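Local atomic coordinates of De novo designed switch protein caging a hemagglutinin binder (sCageHA267_1S) (Synthetic construct, PDB entry 7CBC), a protein that acts as a designed biosensor switch in which a helical-bundle cage holds a hemagglutinin-binding domain, probably until a partner peptide releases it. Residues E294-A299 with D308-L313; A208-L213 with A279-E284; V137-K142 with R150-H155. One frame throughout, in Å; residues are numbered along the deposited sequence.

Interaction 1. Residues E294-A299 with D308-L313; sequences ELLKNA and DAVEYL
Leu296 reaches across to Ala309 with one methyl, and that touch carries most of the contact. Its CG stands beside the backbone N, anti to the carbonyl carbon (chi1 -55°), and the branch then runs out straight to CD1 (chi2 176°). This places CD1 3.7 Å from the CB of Ala309, end to end. The small alanine side chain accepts the leucine methyl while the two backbones stay apart, with the CA atoms of Leu296 and Ala309 8.6 Å from each other. Val310 adds a looser neighbour: its CG1 lies 4.5 Å from the same Leu296 CD1, so a single methyl serves both partners. All three residues are buried. The same Ala309 methyl also packs on Ala279 of helix 274-284, while Val310 leans on Ile292 and Lys293 of helix 289-298 itself. The polar chemistry stays off this line. Lys297 NZ donates to Asn298 OD1 at 3.0 Å from above the carbonyl plane, and Asp308 pairs with Arg276. What joins residues 294-299 to 308-313 is therefore wholly apolar and not directional: shape and the exclusion of water hold it, with no polar bond between these two segments.

Interaction 2. Residues A208-L213 with A279-E284; sequences AQLQRL and AKIAAE
Gln209 and Ile281 come together through two extended side chains. The glutamine puts CG opposite its own backbone N (chi1 -154°) and stays stretched beyond it, while Ile281 swings CG1 anti to the carbonyl carbon (chi1 -73°) and sends CD1 straight on. The two pass alongside each other in opposite directions, and the touching is done by the amide of one and the longer branch of the other. Gln209 OE1 lies 3.7 Å from Ile281 CG1 and equally near its CD1; Gln209 CD is 4.0 Å from Ile281 CD1. This is van der Waals contact, the oxygen finding no donor on the isoleucine. The tip of that branch also meets Leu210, whose CG is 4.0 Å from Ile281 CD1, the two side chains crossing at a slant. Ile281 thus presses between an amide and a leucine branch. Shortening Gln209 to an alanine is likely to uncover one flank of Ile281 CG1 and CD1 and open a gap there. The contact lays helix 274-284 against helix 195-239 of the long bundle, consistent with the bundle caging the binder, of which the C-terminal helices are probably part; Ile281 also meets Leu9, and Leu210 meets Ser12 and Gln16, on helix 3-46.

Interaction 3. Residues V137-K142 with R150-H155; sequences VELLVK and REALEH
Away from the touching pair Leu139 and Ala152, the guanidinium of Arg150 has Glu154 CD at its edge and in its plane. Arg150 NE donates to Glu154 OE2 at 2.9 Å, meeting the oxygen on its anti side, 20° out of the carboxylate plane; Arg150 NH2 adds a weak second bond to it. This salt bridge spans one turn along helix 146-190. The helix-to-helix contact itself is aliphatic. Ala152 points its CB at the other helix, where Leu139 CD2 arrives at 3.9 Å and Leu140 CD2 more loosely at 4.4 Å, two leucine methyls converging on one alanine. Leu139, whose chi1 of -158° turns CG away from its backbone N, comes in from the solvent-exposed side. Leu140 instead carries CD1 inward to Leu153 CD2, 3.8 Å away, the two side chains crossing at about a right angle. Deeper still, Leu153 packs on Leu236 and Arg237 of helix 195-239. The short segments have axes 10.1 Å apart at closest approach and run 168° apart in direction. Such near-antiparallel packing beside a short connection is the helical hairpin, the building unit of this designed six-helix bundle, here formed by helices 99-142 and 146-190.

Interactions 1 and 2 belong together: their centres are 12 Å apart, and helix 274-284 joins them, its Ala279, Ala282 and Ala283 packing on Ala309, Leu295 and Leu313. Interaction 1 is the interior of the three-helix domain at the C-terminus, where a disulfide links Cys275 and Cys301, and interaction 2 is part of its interface with the long bundle. Interaction 3 sits some 48 Å from interaction 2, centre to centre, across the middle of the chain, and is linked to it through helix 195-239, on which Leu153 packs. The chemistry follows the place: all-aliphatic and buried in interaction 1, aliphatic with a glutamine amide in interaction 2, and, in interaction 3, leucines and an alanine that range from exposed (Leu139) to buried (Leu153).

Interaction 1. Residues E294-A299 with D308-L313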
ATOM      1  N   GLU A 294      17.542   7.248  18.297  1.00 35.53           N
ATOM      2  CA  GLU A 294      16.976   6.049  18.906  1.00 37.62           C
ATOM      3  C   GLU A 294      15.556   5.811  18.410  1.00 36.39           C
ATOM      4  O   GLU A 294      15.131   4.662  18.231  1.00 34.13           O
ATOM      5  CB  GLU A 294      17.000   6.165  20.432  1.00 41.39           C
ATOM      6  CG  GLU A 294      16.718   4.846  21.161  1.00 48.19           C
ATOM      7  CD  GLU A 294      16.111   5.042  22.545  1.00 50.55           C
ATOM      8  OE1 GLU A 294      16.419   6.066  23.199  1.00 53.38           O
ATOM      9  OE2 GLU A 294      15.324   4.167  22.980  1.00 49.55           O
ATOM     10  N   LEU A 295      14.805   6.892  18.184  1.00 33.17           N
ATOM     11  CA  LEU A 295      13.440   6.746  17.711  1.00 33.64           C
ATOM     12  C   LEU A 295      13.416   6.223  16.278  1.00 32.54           C
ATOM     13  O   LEU A 295      12.603   5.356  15.943  1.00 30.87           O
ATOM     14  CB  LEU A 295      12.720   8.085  17.816  1.00 34.46           C
ATOM     15  CG  LEU A 295      11.307   8.231  17.261  1.00 35.04           C
ATOM     16  CD1 LEU A 295      10.253   7.698  18.245  1.00 36.88           C
ATOM     17  CD2 LEU A 295      11.052   9.691  16.964  1.00 33.89           C
ATOM     18  N   LEU A 296      14.313   6.730  15.429  1.00 33.92           N
ATOM     19  CA  LEU A 296      14.345   6.304  14.031  1.00 33.78           C
ATOM     20  C   LEU A 296      14.860   4.874  13.903  1.00 34.17           C
ATOM     21  O   LEU A 296      14.355   4.100  13.082  1.00 35.26           O
ATOM     22  CB  LEU A 296      15.206   7.270  13.210  1.00 34.36           C
ATOM     23  CG  LEU A 296      14.848   8.764  13.245  1.00 28.38           C
ATOM     24  CD1 LEU A 296      15.841   9.600  12.463  1.00 35.57           C
ATOM     25  CD2 LEU A 296      13.453   9.037  12.746  1.00 34.11           C
ATOM     26  N   LYS A 297      15.867   4.505  14.705  1.00 34.36           N
ATOM     27  CA  LYS A 297      16.396   3.144  14.657  1.00 36.91           C
ATOM     28  C   LYS A 297      15.321   2.138  15.045  1.00 36.91           C
ATOM     29  O   LYS A 297      15.128   1.121  14.370  1.00 34.27           O
ATOM     30  CB  LYS A 297      17.619   3.025  15.576  1.00 38.31           C
ATOM     31  CG  LYS A 297      18.046   1.589  15.896  1.00 37.58           C
ATOM     32  CD  LYS A 297      19.222   1.534  16.884  1.00 44.30           C
ATOM     33  CE  LYS A 297      18.875   2.135  18.260  1.00 41.29           C
ATOM     34  NZ  LYS A 297      17.998   1.268  19.120  1.00 39.88           N
ATOM     35  N   ASN A 298      14.587   2.425  16.122  1.00 35.85           N
ATOM     36  CA  ASN A 298      13.513   1.543  16.565  1.00 38.00           C
ATOM     37  C   ASN A 298      12.321   1.571  15.624  1.00 34.21           C
ATOM     38  O   ASN A 298      11.501   0.647  15.657  1.00 35.90           O
ATOM     39  CB  ASN A 298      13.056   1.925  17.975  1.00 36.04           C
ATOM     40  CG  ASN A 298      14.132   1.700  19.013  1.00 38.90           C
ATOM     41  OD1 ASN A 298      15.009   0.850  18.840  1.00 42.54           O
ATOM     42  ND2 ASN A 298      14.071   2.457  20.099  1.00 46.07           N
ATOM     43  N   ALA A 299      12.186   2.630  14.825  1.00 32.33           N
ATOM     44  CA  ALA A 299      11.180   2.700  13.773  1.00 34.65           C
ATOM     45  C   ALA A 299      11.686   2.120  12.452  1.00 33.25           C
ATOM     46  O   ALA A 299      11.217   2.516  11.371  1.00 35.85           O
ATOM     47  CB  ALA A 299      10.717   4.144  13.590  1.00 29.38           C
ATOM     48  N   ASP A 308      20.907  10.514   8.085  1.00 49.65           N
ATOM     49  CA  ASP A 308      20.476  11.495   7.093  1.00 47.98           C
ATOM     50  C   ASP A 308      19.356  12.380   7.622  1.00 41.75           C
ATOM     51  O   ASP A 308      19.284  13.563   7.284  1.00 40.94           O
ATOM     52  CB  ASP A 308      20.003  10.806   5.817  1.00 47.04           C
ATOM     53  CG  ASP A 308      19.298  11.772   4.881  1.00 48.26           C
ATOM     54  OD1 ASP A 308      20.000  12.527   4.180  1.00 51.76           O
ATOM     55  OD2 ASP A 308      18.048  11.819   4.891  1.00 50.88           O
ATOM     56  N   ALA A 309      18.448  11.812   8.421  1.00 44.07           N
ATOM     57  CA  ALA A 309      17.307  12.587   8.901  1.00 43.08           C
ATOM     58  C   ALA A 309      17.730  13.620   9.944  1.00 39.48           C
ATOM     59  O   ALA A 309      17.219  14.746   9.945  1.00 37.61           O
ATOM     60  CB  ALA A 309      16.234  11.652   9.463  1.00 36.04           C
ATOM     61  N   VAL A 310      18.669  13.266  10.827  1.00 41.86           N
ATOM     62  CA  VAL A 310      19.134  14.229  11.826  1.00 45.09           C
ATOM     63  C   VAL A 310      20.050  15.268  11.185  1.00 46.49           C
ATOM     64  O   VAL A 310      19.921  16.470  11.448  1.00 45.63           O
ATOM     65  CB  VAL A 310      19.812  13.512  13.010  1.00 44.10           C
ATOM     66  CG1 VAL A 310      18.791  12.706  13.775  1.00 43.55           C
ATOM     67  CG2 VAL A 310      20.938  12.610  12.541  1.00 48.63           C
ATOM     68  N   GLU A 311      20.980  14.829  10.325  1.00 47.06           N
ATOM     69  CA  GLU A 311      21.753  15.773   9.523  1.00 46.55           C
ATOM     70  C   GLU A 311      20.838  16.686   8.716  1.00 49.60           C
ATOM     71  O   GLU A 311      21.157  17.865   8.521  1.00 49.57           O
ATOM     72  CB  GLU A 311      22.719  15.022   8.597  1.00 46.72           C
ATOM     73  CG  GLU A 311      23.996  14.542   9.290  1.00 48.91           C
ATOM     74  CD  GLU A 311      24.940  13.781   8.365  1.00 58.05           C
ATOM     75  OE1 GLU A 311      25.882  13.126   8.869  1.00 56.81           O
ATOM     76  OE2 GLU A 311      24.744  13.834   7.127  1.00 58.19           O
ATOM     77  N   TYR A 312      19.690  16.166   8.260  1.00 50.03           N
ATOM     78  CA  TYR A 312      18.733  16.980   7.513  1.00 47.26           C
ATOM     79  C   TYR A 312      18.103  18.056   8.391  1.00 44.69           C
ATOM     80  O   TYR A 312      17.879  19.181   7.928  1.00 46.92           O
ATOM     81  CB  TYR A 312      17.651  16.092   6.891  1.00 44.62           C
ATOM     82  CG  TYR A 312      16.469  16.855   6.338  1.00 45.54           C
ATOM     83  CD1 TYR A 312      16.529  17.445   5.090  1.00 48.66           C
ATOM     84  CD2 TYR A 312      15.293  16.985   7.066  1.00 47.84           C
ATOM     85  CE1 TYR A 312      15.447  18.145   4.573  1.00 51.31           C
ATOM     86  CE2 TYR A 312      14.206  17.684   6.558  1.00 47.30           C
ATOM     87  CZ  TYR A 312      14.291  18.263   5.311  1.00 49.89           C
ATOM     88  OH  TYR A 312      13.221  18.960   4.793  1.00 51.69           O
ATOM     89  N   LEU A 313      17.792  17.735   9.650  1.00 48.58           N
ATOM     90  CA  LEU A 313      17.240  18.753  10.548  1.00 47.00           C
ATOM     91  C   LEU A 313      18.240  19.879  10.785  1.00 45.13           C
ATOM     92  O   LEU A 313      17.865  21.060  10.811  1.00 41.83           O
ATOM     93  CB  LEU A 313      16.819  18.132  11.884  1.00 46.23           C
ATOM     94  CG  LEU A 313      15.608  17.187  11.924  1.00 45.28           C
ATOM     95  CD1 LEU A 313      15.409  16.637  13.340  1.00 41.19           C
ATOM     96  CD2 LEU A 313      14.343  17.879  11.436  1.00 40.61           C
TER

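Interaction 2. Residues A208-L213 with A279-E284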
ATOM      1  N   ALA A 208      -1.998  12.476  13.073  1.00 25.23           N
ATOM      2  CA  ALA A 208      -2.658  12.758  11.802  1.00 26.98           C
ATOM      3  C   ALA A 208      -1.648  12.878  10.671  1.00 34.51           C
ATOM      4  O   ALA A 208      -1.917  12.459   9.535  1.00 29.79           O
ATOM      5  CB  ALA A 208      -3.492  14.031  11.901  1.00 29.30           C
ATOM      6  N   GLN A 209      -0.481  13.452  10.963  1.00 29.18           N
ATOM      7  CA  GLN A 209       0.568  13.548   9.958  1.00 29.83           C
ATOM      8  C   GLN A 209       1.054  12.161   9.532  1.00 33.95           C
ATOM      9  O   GLN A 209       1.204  11.879   8.333  1.00 31.42           O
ATOM     10  CB  GLN A 209       1.707  14.394  10.521  1.00 30.95           C
ATOM     11  CG  GLN A 209       2.542  15.104   9.496  1.00 39.34           C
ATOM     12  CD  GLN A 209       3.538  16.055  10.136  1.00 36.90           C
ATOM     13  OE1 GLN A 209       3.438  16.379  11.323  1.00 42.38           O
ATOM     14  NE2 GLN A 209       4.518  16.491   9.355  1.00 41.54           N
ATOM     15  N   LEU A 210       1.287  11.269  10.500  1.00 29.12           N
ATOM     16  CA  LEU A 210       1.745   9.922  10.162  1.00 28.09           C
ATOM     17  C   LEU A 210       0.666   9.132   9.430  1.00 28.57           C
ATOM     18  O   LEU A 210       0.957   8.434   8.448  1.00 28.81           O
ATOM     19  CB  LEU A 210       2.175   9.190  11.427  1.00 30.10           C
ATOM     20  CG  LEU A 210       3.348   9.849  12.141  1.00 28.73           C
ATOM     21  CD1 LEU A 210       3.448   9.348  13.557  1.00 25.53           C
ATOM     22  CD2 LEU A 210       4.635   9.573  11.381  1.00 29.62           C
ATOM     23  N   GLN A 211      -0.589   9.245   9.876  1.00 24.52           N
ATOM     24  CA  GLN A 211      -1.672   8.556   9.184  1.00 24.16           C
ATOM     25  C   GLN A 211      -1.812   9.030   7.746  1.00 30.27           C
ATOM     26  O   GLN A 211      -2.247   8.263   6.868  1.00 27.45           O
ATOM     27  CB  GLN A 211      -2.973   8.747   9.954  1.00 22.30           C
ATOM     28  CG  GLN A 211      -4.174   8.025   9.385  1.00 27.05           C
ATOM     29  CD  GLN A 211      -3.938   6.535   9.083  1.00 26.45           C
ATOM     30  OE1 GLN A 211      -2.910   5.941   9.447  1.00 23.59           O
ATOM     31  NE2 GLN A 211      -4.930   5.917   8.454  1.00 26.22           N
ATOM     32  N   ARG A 212      -1.442  10.282   7.482  1.00 27.47           N
ATOM     33  CA  ARG A 212      -1.462  10.804   6.118  1.00 29.89           C
ATOM     34  C   ARG A 212      -0.523  10.011   5.216  1.00 27.46           C
ATOM     35  O   ARG A 212      -0.853   9.724   4.058  1.00 30.06           O
ATOM     36  CB  ARG A 212      -1.075  12.290   6.138  1.00 31.78           C
ATOM     37  CG  ARG A 212      -1.708  13.183   5.079  1.00 40.49           C
ATOM     38  CD  ARG A 212      -1.248  14.651   5.264  1.00 47.47           C
ATOM     39  NE  ARG A 212      -1.850  15.278   6.445  1.00 44.79           N
ATOM     40  CZ  ARG A 212      -1.176  15.854   7.439  1.00 45.97           C
ATOM     41  NH1 ARG A 212       0.154  15.914   7.414  1.00 44.30           N
ATOM     42  NH2 ARG A 212      -1.842  16.384   8.460  1.00 41.65           N
ATOM     43  N   LEU A 213       0.653   9.643   5.732  1.00 27.02           N
ATOM     44  CA  LEU A 213       1.598   8.860   4.942  1.00 27.84           C
ATOM     45  C   LEU A 213       1.134   7.417   4.799  1.00 28.72           C
ATOM     46  O   LEU A 213       1.286   6.822   3.730  1.00 28.13           O
ATOM     47  CB  LEU A 213       3.000   8.919   5.561  1.00 28.51           C
ATOM     48  CG  LEU A 213       4.187   8.340   4.758  1.00 32.44           C
ATOM     49  CD1 LEU A 213       5.494   8.990   5.163  1.00 35.88           C
ATOM     50  CD2 LEU A 213       4.321   6.827   4.926  1.00 32.17           C
ATOM     51  N   ALA A 279      11.598  12.381  12.083  1.00 33.52           N
ATOM     52  CA  ALA A 279      12.644  13.205  12.672  1.00 32.47           C
ATOM     53  C   ALA A 279      12.136  14.610  12.955  1.00 34.36           C
ATOM     54  O   ALA A 279      12.419  15.173  14.018  1.00 34.24           O
ATOM     55  CB  ALA A 279      13.863  13.245  11.754  1.00 33.34           C
ATOM     56  N   LYS A 280      11.368  15.188  12.029  1.00 33.55           N
ATOM     57  CA  LYS A 280      10.834  16.530  12.260  1.00 33.34           C
ATOM     58  C   LYS A 280       9.834  16.530  13.407  1.00 36.05           C
ATOM     59  O   LYS A 280       9.891  17.394  14.294  1.00 35.90           O
ATOM     60  CB  LYS A 280      10.185  17.081  10.993  1.00 33.08           C
ATOM     61  CG  LYS A 280       9.783  18.538  11.123  1.00 37.61           C
ATOM     62  CD  LYS A 280       9.137  19.085   9.849  1.00 49.58           C
ATOM     63  CE  LYS A 280       8.655  20.527  10.067  1.00 52.76           C
ATOM     64  NZ  LYS A 280       8.057  21.148   8.854  1.00 48.70           N
ATOM     65  N   ILE A 281       8.925  15.550  13.417  1.00 30.84           N
ATOM     66  CA  ILE A 281       7.964  15.425  14.512  1.00 33.29           C
ATOM     67  C   ILE A 281       8.682  15.323  15.859  1.00 35.75           C
ATOM     68  O   ILE A 281       8.345  16.036  16.811  1.00 34.73           O
ATOM     69  CB  ILE A 281       7.023  14.232  14.265  1.00 30.05           C
ATOM     70  CG1 ILE A 281       6.044  14.581  13.154  1.00 28.45           C
ATOM     71  CG2 ILE A 281       6.258  13.866  15.532  1.00 26.62           C
ATOM     72  CD1 ILE A 281       5.246  13.391  12.633  1.00 32.82           C
ATOM     73  N   ALA A 282       9.697  14.454  15.959  1.00 31.95           N
ATOM     74  CA  ALA A 282      10.387  14.289  17.239  1.00 30.02           C
ATOM     75  C   ALA A 282      11.116  15.551  17.667  1.00 34.57           C
ATOM     76  O   ALA A 282      11.233  15.823  18.867  1.00 38.94           O
ATOM     77  CB  ALA A 282      11.379  13.137  17.168  1.00 30.73           C
ATOM     78  N   ALA A 283      11.653  16.309  16.716  1.00 35.07           N
ATOM     79  CA  ALA A 283      12.334  17.542  17.084  1.00 35.47           C
ATOM     80  C   ALA A 283      11.344  18.567  17.620  1.00 35.37           C
ATOM     81  O   ALA A 283      11.648  19.294  18.573  1.00 39.02           O
ATOM     82  CB  ALA A 283      13.098  18.090  15.882  1.00 37.51           C
ATOM     83  N   GLU A 284      10.147  18.621  17.036  1.00 34.08           N
ATOM     84  CA  GLU A 284       9.131  19.547  17.513  1.00 38.05           C
ATOM     85  C   GLU A 284       8.661  19.176  18.910  1.00 40.48           C
ATOM     86  O   GLU A 284       8.358  20.061  19.719  1.00 41.98           O
ATOM     87  CB  GLU A 284       7.965  19.607  16.522  1.00 38.30           C
ATOM     88  CG  GLU A 284       8.203  20.591  15.377  1.00 45.39           C
ATOM     89  CD  GLU A 284       7.331  20.334  14.144  1.00 50.17           C
ATOM     90  OE1 GLU A 284       6.484  19.412  14.168  1.00 49.14           O
ATOM     91  OE2 GLU A 284       7.503  21.061  13.138  1.00 56.01           O
TER

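Interaction 3. Residues V137-K142 with R150-H155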
ATOM      1  N   VAL A 137      -7.564 -13.571 -21.452  1.00 36.11           N
ATOM      2  CA  VAL A 137      -6.659 -14.241 -22.383  1.00 37.89           C
ATOM      3  C   VAL A 137      -7.239 -15.587 -22.805  1.00 41.95           C
ATOM      4  O   VAL A 137      -7.289 -15.924 -23.999  1.00 35.55           O
ATOM      5  CB  VAL A 137      -5.263 -14.400 -21.754  1.00 38.16           C
ATOM      6  CG1 VAL A 137      -4.464 -15.460 -22.500  1.00 33.28           C
ATOM      7  CG2 VAL A 137      -4.528 -13.072 -21.750  1.00 29.62           C
ATOM      8  N   GLU A 138      -7.698 -16.363 -21.820  1.00 35.86           N
ATOM      9  CA  GLU A 138      -8.283 -17.680 -22.050  1.00 40.16           C
ATOM     10  C   GLU A 138      -9.408 -17.629 -23.082  1.00 45.21           C
ATOM     11  O   GLU A 138      -9.471 -18.465 -23.994  1.00 49.67           O
ATOM     12  CB  GLU A 138      -8.779 -18.209 -20.705  1.00 44.37           C
ATOM     13  CG  GLU A 138      -9.236 -19.638 -20.619  1.00 49.93           C
ATOM     14  CD  GLU A 138      -9.575 -19.996 -19.174  1.00 52.31           C
ATOM     15  OE1 GLU A 138     -10.450 -19.328 -18.586  1.00 51.92           O
ATOM     16  OE2 GLU A 138      -8.961 -20.927 -18.612  1.00 55.11           O
ATOM     17  N   LEU A 139     -10.298 -16.645 -22.964  1.00 41.81           N
ATOM     18  CA  LEU A 139     -11.388 -16.517 -23.919  1.00 41.43           C
ATOM     19  C   LEU A 139     -10.920 -15.919 -25.238  1.00 45.59           C
ATOM     20  O   LEU A 139     -11.471 -16.251 -26.294  1.00 45.24           O
ATOM     21  CB  LEU A 139     -12.501 -15.669 -23.318  1.00 39.00           C
ATOM     22  CG  LEU A 139     -13.897 -15.843 -23.900  1.00 46.69           C
ATOM     23  CD1 LEU A 139     -14.575 -17.056 -23.277  1.00 47.52           C
ATOM     24  CD2 LEU A 139     -14.709 -14.581 -23.660  1.00 48.50           C
ATOM     25  N   LEU A 140      -9.897 -15.059 -25.213  1.00 40.51           N
ATOM     26  CA  LEU A 140      -9.450 -14.440 -26.457  1.00 42.26           C
ATOM     27  C   LEU A 140      -8.763 -15.437 -27.384  1.00 46.07           C
ATOM     28  O   LEU A 140      -8.845 -15.293 -28.611  1.00 48.45           O
ATOM     29  CB  LEU A 140      -8.527 -13.251 -26.166  1.00 38.67           C
ATOM     30  CG  LEU A 140      -9.272 -11.954 -25.799  1.00 39.95           C
ATOM     31  CD1 LEU A 140      -8.312 -10.831 -25.415  1.00 43.79           C
ATOM     32  CD2 LEU A 140     -10.209 -11.500 -26.907  1.00 40.88           C
ATOM     33  N   VAL A 141      -8.094 -16.456 -26.839  1.00 42.79           N
ATOM     34  CA  VAL A 141      -7.369 -17.372 -27.717  1.00 48.00           C
ATOM     35  C   VAL A 141      -8.322 -18.298 -28.476  1.00 49.26           C
ATOM     36  O   VAL A 141      -7.979 -18.793 -29.559  1.00 53.96           O
ATOM     37  CB  VAL A 141      -6.317 -18.168 -26.923  1.00 42.29           C
ATOM     38  CG1 VAL A 141      -5.271 -17.237 -26.358  1.00 41.08           C
ATOM     39  CG2 VAL A 141      -6.973 -18.973 -25.823  1.00 46.67           C
ATOM     40  N   LYS A 142      -9.520 -18.557 -27.934  1.00 50.05           N
ATOM     41  CA  LYS A 142     -10.493 -19.409 -28.613  1.00 49.23           C
ATOM     42  C   LYS A 142     -11.330 -18.658 -29.641  1.00 49.95           C
ATOM     43  O   LYS A 142     -11.912 -19.290 -30.527  1.00 56.46           O
ATOM     44  CB  LYS A 142     -11.452 -20.061 -27.608  1.00 50.56           C
ATOM     45  CG  LYS A 142     -10.839 -20.453 -26.282  1.00 53.79           C
ATOM     46  CD  LYS A 142     -11.782 -21.364 -25.494  1.00 58.92           C
ATOM     47  CE  LYS A 142     -11.363 -21.461 -24.022  1.00 55.30           C
ATOM     48  NZ  LYS A 142      -9.887 -21.325 -23.847  1.00 52.18           N
ATOM     49  N   ARG A 150     -14.187  -8.235 -29.419  1.00 37.63           N
ATOM     50  CA  ARG A 150     -14.349  -6.910 -28.848  1.00 40.29           C
ATOM     51  C   ARG A 150     -15.352  -6.928 -27.702  1.00 43.46           C
ATOM     52  O   ARG A 150     -15.160  -6.238 -26.690  1.00 35.12           O
ATOM     53  CB  ARG A 150     -14.768  -5.930 -29.933  1.00 40.52           C
ATOM     54  CG  ARG A 150     -15.399  -4.716 -29.378  1.00 41.47           C
ATOM     55  CD  ARG A 150     -14.289  -3.815 -28.937  1.00 41.31           C
ATOM     56  NE  ARG A 150     -14.762  -2.492 -28.637  1.00 45.20           N
ATOM     57  CZ  ARG A 150     -14.815  -1.526 -29.544  1.00 51.17           C
ATOM     58  NH1 ARG A 150     -14.434  -1.772 -30.801  1.00 54.49           N
ATOM     59  NH2 ARG A 150     -15.271  -0.317 -29.222  1.00 42.43           N
ATOM     60  N   GLU A 151     -16.412  -7.731 -27.825  1.00 37.99           N
ATOM     61  CA  GLU A 151     -17.336  -7.896 -26.704  1.00 39.58           C
ATOM     62  C   GLU A 151     -16.595  -8.348 -25.450  1.00 42.63           C
ATOM     63  O   GLU A 151     -16.880  -7.872 -24.345  1.00 40.80           O
ATOM     64  CB  GLU A 151     -18.438  -8.894 -27.057  1.00 44.42           C
ATOM     65  CG  GLU A 151     -19.357  -9.240 -25.886  1.00 46.96           C
ATOM     66  CD  GLU A 151     -20.323 -10.383 -26.194  1.00 48.66           C
ATOM     67  OE1 GLU A 151     -20.377 -10.845 -27.358  1.00 54.36           O
ATOM     68  OE2 GLU A 151     -21.031 -10.827 -25.266  1.00 51.03           O
ATOM     69  N   ALA A 152     -15.627  -9.252 -25.607  1.00 40.94           N
ATOM     70  CA  ALA A 152     -14.844  -9.703 -24.462  1.00 39.60           C
ATOM     71  C   ALA A 152     -13.927  -8.598 -23.942  1.00 37.89           C
ATOM     72  O   ALA A 152     -13.740  -8.463 -22.731  1.00 37.24           O
ATOM     73  CB  ALA A 152     -14.037 -10.945 -24.841  1.00 40.50           C
ATOM     74  N   LEU A 153     -13.342  -7.802 -24.838  1.00 38.97           N
ATOM     75  CA  LEU A 153     -12.493  -6.697 -24.404  1.00 36.88           C
ATOM     76  C   LEU A 153     -13.303  -5.622 -23.680  1.00 39.54           C
ATOM     77  O   LEU A 153     -12.884  -5.110 -22.632  1.00 35.08           O
ATOM     78  CB  LEU A 153     -11.764  -6.101 -25.605  1.00 38.05           C
ATOM     79  CG  LEU A 153     -10.692  -6.987 -26.246  1.00 39.89           C
ATOM     80  CD1 LEU A 153     -10.143  -6.314 -27.488  1.00 42.54           C
ATOM     81  CD2 LEU A 153      -9.569  -7.275 -25.255  1.00 41.17           C
ATOM     82  N   GLU A 154     -14.462  -5.258 -24.233  1.00 37.03           N
ATOM     83  CA  GLU A 154     -15.323  -4.274 -23.583  1.00 37.76           C
ATOM     84  C   GLU A 154     -15.775  -4.757 -22.214  1.00 37.91           C
ATOM     85  O   GLU A 154     -15.912  -3.961 -21.276  1.00 38.32           O
ATOM     86  CB  GLU A 154     -16.528  -3.971 -24.480  1.00 39.98           C
ATOM     87  CG  GLU A 154     -16.178  -3.150 -25.721  1.00 36.82           C
ATOM     88  CD  GLU A 154     -15.802  -1.714 -25.389  1.00 43.59           C
ATOM     89  OE1 GLU A 154     -16.372  -1.164 -24.421  1.00 45.83           O
ATOM     90  OE2 GLU A 154     -14.940  -1.135 -26.089  1.00 43.42           O
ATOM     91  N   HIS A 155     -16.008  -6.061 -22.074  1.00 35.23           N
ATOM     92  CA  HIS A 155     -16.389  -6.588 -20.770  1.00 40.13           C
ATOM     93  C   HIS A 155     -15.238  -6.468 -19.776  1.00 39.91           C
ATOM     94  O   HIS A 155     -15.446  -6.076 -18.622  1.00 35.01           O
ATOM     95  CB  HIS A 155     -16.846  -8.038 -20.900  1.00 42.61           C
ATOM     96  CG  HIS A 155     -17.346  -8.621 -19.621  1.00 43.26           C
ATOM     97  ND1 HIS A 155     -16.500  -9.110 -18.647  1.00 49.60           N
ATOM     98  CD2 HIS A 155     -18.604  -8.773 -19.142  1.00 47.08           C
ATOM     99  CE1 HIS A 155     -17.215  -9.542 -17.622  1.00 48.74           C
ATOM    100  NE2 HIS A 155     -18.495  -9.347 -17.896  1.00 54.97           N
TER